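Local coordinates for SusD homolog (Bacteroides ovatus, PDB 4F53), which probably binds mucin O-glycans as a SusD/RagB-type outer-membrane lipoprotein built on a TPR-like helical fold, at residues Asp109-Ser114 / Gln176-Ser181; Leu113-Leu118 / Thr168-Phe173. All blocks are in the same frame, centred on the assembly; numbering follows the deposited sequence. Where two conformers were deposited one is given.

Interaction 1 (Asp109-Ser114 / Gln176-Ser181); sequences DELFLS and QSFSSS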
# COMPACT_ATOMS: atom_id res chain seq x y z
N ASP A 109 -21.25 -16.74 16.04
CA ASP A 109 -19.91 -17.18 16.43
C ASP A 109 -18.98 -15.97 16.56
O ASP A 109 -18.66 -15.31 15.58
CB ASP A 109 -19.35 -18.20 15.42
CG ASP A 109 -17.97 -18.79 15.72
OD1 ASP A 109 -17.43 -18.54 16.83
OD2 ASP A 109 -17.45 -19.53 14.87
N GLU A 110 -18.55 -15.72 17.80
CA GLU A 110 -17.68 -14.63 18.23
C GLU A 110 -16.38 -14.56 17.42
O GLU A 110 -15.91 -13.46 17.12
CB GLU A 110 -17.37 -14.82 19.72
CG GLU A 110 -16.83 -13.59 20.43
CD GLU A 110 -16.47 -13.77 21.89
OE1 GLU A 110 -16.29 -14.94 22.33
OE2 GLU A 110 -16.36 -12.75 22.60
N LEU A 111 -15.80 -15.71 17.06
CA LEU A 111 -14.56 -15.76 16.31
C LEU A 111 -14.77 -15.26 14.86
O LEU A 111 -13.96 -14.46 14.37
CB LEU A 111 -13.97 -17.18 16.34
CG LEU A 111 -12.65 -17.41 15.56
CD1 LEU A 111 -11.53 -16.51 16.06
CD2 LEU A 111 -12.21 -18.84 15.66
N PHE A 112 -15.85 -15.72 14.20
CA PHE A 112 -16.15 -15.35 12.82
C PHE A 112 -16.60 -13.89 12.70
O PHE A 112 -16.29 -13.24 11.71
CB PHE A 112 -17.19 -16.31 12.22
CG PHE A 112 -16.54 -17.45 11.49
CD1 PHE A 112 -16.02 -18.54 12.19
CD2 PHE A 112 -16.40 -17.43 10.10
CE1 PHE A 112 -15.37 -19.59 11.50
CE2 PHE A 112 -15.78 -18.49 9.41
CZ PHE A 112 -15.26 -19.56 10.12
N LEU A 113 -17.28 -13.37 13.72
CA LEU A 113 -17.72 -11.98 13.74
C LEU A 113 -16.53 -11.05 14.00
O LEU A 113 -16.49 -9.95 13.45
CB LEU A 113 -18.83 -11.76 14.79
CG LEU A 113 -20.12 -12.52 14.53
CD1 LEU A 113 -20.92 -12.64 15.81
CD2 LEU A 113 -20.92 -11.92 13.36
N SER A 114 -15.55 -11.53 14.80
CA SER A 114 -14.33 -10.78 15.10
C SER A 114 -13.43 -10.70 13.87
O SER A 114 -12.88 -9.65 13.57
CB SER A 114 -13.59 -11.41 16.28
OG SER A 114 -14.32 -11.09 17.46
N GLN A 176 -6.41 -22.71 19.67
CA GLN A 176 -7.52 -23.35 18.97
C GLN A 176 -7.51 -22.87 17.51
O GLN A 176 -7.06 -21.75 17.21
CB GLN A 176 -8.89 -23.05 19.63
CG GLN A 176 -9.04 -23.59 21.05
CD GLN A 176 -10.41 -23.33 21.66
OE1 GLN A 176 -10.98 -22.24 21.55
NE2 GLN A 176 -10.93 -24.31 22.38
N SER A 177 -7.97 -23.74 16.61
CA SER A 177 -8.02 -23.46 15.18
C SER A 177 -9.45 -23.51 14.68
O SER A 177 -10.27 -24.23 15.23
CB SER A 177 -7.16 -24.46 14.42
OG SER A 177 -7.21 -24.26 13.01
N PHE A 178 -9.75 -22.74 13.63
CA PHE A 178 -11.06 -22.75 12.98
C PHE A 178 -10.87 -23.41 11.61
O PHE A 178 -9.73 -23.77 11.27
CB PHE A 178 -11.72 -21.36 12.90
CG PHE A 178 -10.95 -20.30 12.15
CD1 PHE A 178 -9.99 -19.52 12.80
CD2 PHE A 178 -11.26 -20.01 10.83
CE1 PHE A 178 -9.32 -18.50 12.12
CE2 PHE A 178 -10.59 -18.98 10.15
CZ PHE A 178 -9.62 -18.24 10.79
N SER A 179 -11.96 -23.63 10.86
CA SER A 179 -11.93 -24.34 9.58
C SER A 179 -11.01 -23.66 8.57
O SER A 179 -11.19 -22.48 8.25
CB SER A 179 -13.33 -24.48 9.01
OG SER A 179 -13.34 -25.31 7.86
N SER A 180 -10.02 -24.42 8.09
CA SER A 180 -9.00 -23.96 7.15
C SER A 180 -9.60 -23.54 5.79
O SER A 180 -9.00 -22.70 5.11
CB SER A 180 -7.94 -25.04 6.95
OG SER A 180 -8.49 -26.17 6.31
N SER A 181 -10.78 -24.07 5.42
CA SER A 181 -11.43 -23.72 4.17
C SER A 181 -11.99 -22.28 4.18
O SER A 181 -12.25 -21.75 3.10
CB SER A 181 -12.55 -24.72 3.84
OG SER A 181 -13.58 -24.67 4.82

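Interaction 2 (Leu113-Leu118 / Thr168-Phe173); sequences LSLAEL and TVLGKF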
# COMPACT_ATOMS: atom_id res chain seq x y z
N LEU A 113 -17.28 -13.37 13.72
CA LEU A 113 -17.72 -11.98 13.74
C LEU A 113 -16.53 -11.05 14.00
O LEU A 113 -16.49 -9.95 13.45
CB LEU A 113 -18.83 -11.76 14.79
CG LEU A 113 -20.12 -12.52 14.53
CD1 LEU A 113 -20.92 -12.64 15.81
CD2 LEU A 113 -20.92 -11.92 13.36
N SER A 114 -15.55 -11.53 14.80
CA SER A 114 -14.33 -10.78 15.10
C SER A 114 -13.43 -10.70 13.87
O SER A 114 -12.88 -9.65 13.57
CB SER A 114 -13.59 -11.41 16.28
OG SER A 114 -14.32 -11.09 17.46
N LEU A 115 -13.33 -11.81 13.12
CA LEU A 115 -12.56 -11.85 11.88
C LEU A 115 -13.22 -10.97 10.81
O LEU A 115 -12.52 -10.23 10.13
CB LEU A 115 -12.42 -13.29 11.39
CG LEU A 115 -11.42 -14.15 12.13
CD1 LEU A 115 -11.62 -15.59 11.75
CD2 LEU A 115 -9.99 -13.71 11.86
N ALA A 116 -14.56 -11.02 10.69
CA ALA A 116 -15.32 -10.18 9.75
C ALA A 116 -15.04 -8.69 10.03
O ALA A 116 -14.78 -7.93 9.10
CB ALA A 116 -16.81 -10.48 9.86
N GLU A 117 -15.03 -8.29 11.32
CA GLU A 117 -14.72 -6.93 11.76
C GLU A 117 -13.26 -6.57 11.48
O GLU A 117 -12.99 -5.43 11.11
CB GLU A 117 -15.01 -6.73 13.26
CG GLU A 117 -15.32 -5.29 13.62
CD GLU A 117 -16.57 -4.72 12.97
OE1 GLU A 117 -17.50 -5.51 12.66
OE2 GLU A 117 -16.61 -3.49 12.75
N LEU A 118 -12.32 -7.52 11.66
CA LEU A 118 -10.90 -7.31 11.37
C LEU A 118 -10.71 -6.99 9.87
O LEU A 118 -9.99 -6.05 9.55
CB LEU A 118 -10.05 -8.53 11.79
CG LEU A 118 -8.52 -8.45 11.52
CD1 LEU A 118 -7.87 -7.33 12.30
CD2 LEU A 118 -7.85 -9.76 11.85
N THR A 168 -8.62 -9.23 22.03
CA THR A 168 -9.08 -9.93 23.23
C THR A 168 -9.76 -11.26 22.83
O THR A 168 -9.43 -12.29 23.40
CB THR A 168 -10.01 -9.02 24.06
OG1 THR A 168 -9.25 -7.88 24.49
CG2 THR A 168 -10.62 -9.73 25.29
N VAL A 169 -10.66 -11.23 21.82
CA VAL A 169 -11.36 -12.42 21.32
C VAL A 169 -10.34 -13.43 20.73
O VAL A 169 -10.37 -14.60 21.09
CB VAL A 169 -12.48 -12.06 20.31
CG1 VAL A 169 -13.02 -13.30 19.61
CG2 VAL A 169 -13.61 -11.30 21.01
N LEU A 170 -9.42 -12.97 19.89
CA LEU A 170 -8.44 -13.87 19.25
C LEU A 170 -7.47 -14.50 20.28
O LEU A 170 -7.05 -15.65 20.08
CB LEU A 170 -7.66 -13.14 18.17
CG LEU A 170 -8.45 -12.68 16.94
CD1 LEU A 170 -7.58 -11.87 16.02
CD2 LEU A 170 -9.08 -13.85 16.20
N GLY A 171 -7.14 -13.74 21.34
CA GLY A 171 -6.29 -14.16 22.45
C GLY A 171 -6.88 -15.30 23.25
O GLY A 171 -6.17 -16.26 23.55
N LYS A 172 -8.21 -15.22 23.59
CA LYS A 172 -8.86 -16.25 24.38
C LYS A 172 -9.01 -17.56 23.60
O LYS A 172 -8.99 -18.62 24.23
CB LYS A 172 -10.19 -15.78 25.00
CG LYS A 172 -11.37 -15.61 24.06
CD LYS A 172 -12.56 -15.05 24.84
CE LYS A 172 -13.88 -15.45 24.26
NZ LYS A 172 -14.19 -16.89 24.48
N PHE A 173 -9.08 -17.53 22.25
CA PHE A 173 -9.13 -18.76 21.44
C PHE A 173 -7.74 -19.41 21.41
O PHE A 173 -7.64 -20.61 21.16
CB PHE A 173 -9.69 -18.52 20.03
CG PHE A 173 -11.18 -18.34 20.09
CD1 PHE A 173 -12.03 -19.43 20.16
CD2 PHE A 173 -11.74 -17.07 20.18
CE1 PHE A 173 -13.41 -19.26 20.28
CE2 PHE A 173 -13.12 -16.90 20.31
CZ PHE A 173 -13.94 -17.99 20.36

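Interaction 1 (Asp109-Ser114 / Gln176-Ser181)
L111 and F112, in the capped first turn of helix 110-131, pack against F178 in the loop joining helices 152-173 and 190-207 of the TPR-like helical fold. F178 holds CG between its backbone N and carbonyl carbon (chi1 59°), and this torsion turns one side of the ring to both helix residues. L111 meets it with one methyl: CD2 lies 3.7 Å from F178 CD1 and 3.8 Å from F178 CB, the two side chains crossing at about a right angle. On the same side of the ring, but near its other ortho carbon, F112 CZ comes within 4.1 Å of F178 CD2. The planes are 74° apart and the centroids 5.7 Å, an oblique pairing of the two rings. T190 and D183 also touch F178, and its backbone is hydrogen-bonded to G188. In place of F178, an alanine here would keep only the CB contact with L111 CD2 and is likely to leave a gap where the ring met that methyl and F112 CZ. The turn itself is held by D109, the N-cap residue, whose OD1 accepts from L111 N at 3.3 Å, the N-H coming from above the carboxylate plane. One residue on, E110 O is gripped twice from opposite faces of its plane, by S114 N at 3.0 Å and S114 OG at 2.9 Å.

Interaction 2 (Leu113-Leu118 / Thr168-Phe173)
With chi1 at 169°, V169 places CG1 anti to the backbone N and beside the carbonyl carbon, while CG2 lies beside the N; this puts CG1 nearest to S114 OG. S114 in turn, with chi1 at -74°, carries OG anti to its carbonyl carbon and beside its own backbone N, a setting in which the hydroxyl rests on V169 and can also reach E110 O, at the interface between helices 110-131 and 152-173. OG lies over the fork of the valine, 3.3 Å from V169 CG1, 3.5 Å from V169 CB and 3.6 Å from V169 CG2. The small serine permits a close approach of the backbones, the CA atoms of S114 and V169 being 7.1 Å apart. One residue further along each helix, leucine meets leucine: neither L115 nor L170 starts out pointing straight across, but their ends converge, and L115 CD2 and L170 CD2 come to 4.4 Å in a looser methyl contact. W193 of helix 190-207 packs on L115 and L118, so a third helix adjoins the apolar side of this pair. F173, for its part, touches L111 and T190. The join is thus a helix-helix packing contact of the TPR-like fold: at its closest approach a serine hydroxyl faces valine hydrocarbon, and a leucine pair follows one residue on. Because the proton of S114 OG is spent on E110 O in its own helix, this buried hydroxyl has its polar need met and can rest against the valine by van der Waals contact alone.

How the interactions relate
Interactions 1 and 2 follow one another along helix 110-131, share L113 and S114, and have centres about 8 Å apart. They form a continuous apolar layer: F178 CZ of interaction 1 reaches L115 CD1 of interaction 2 at 3.5 Å, and L111 CD1 lies 3.6 Å from L170 CD2. Nearby, E110 OE2 lies 3.5 Å from V169 CG2, while E110 OE1 and K172 NZ make a long, weak and doubtful ion pair, K172 having more than one conformer. Helix 152-173 and the loop that follows it therefore both lie against the start of helix 110-131. Both contacts are helix and loop packing; no glycan is bound in this structure to relate them to.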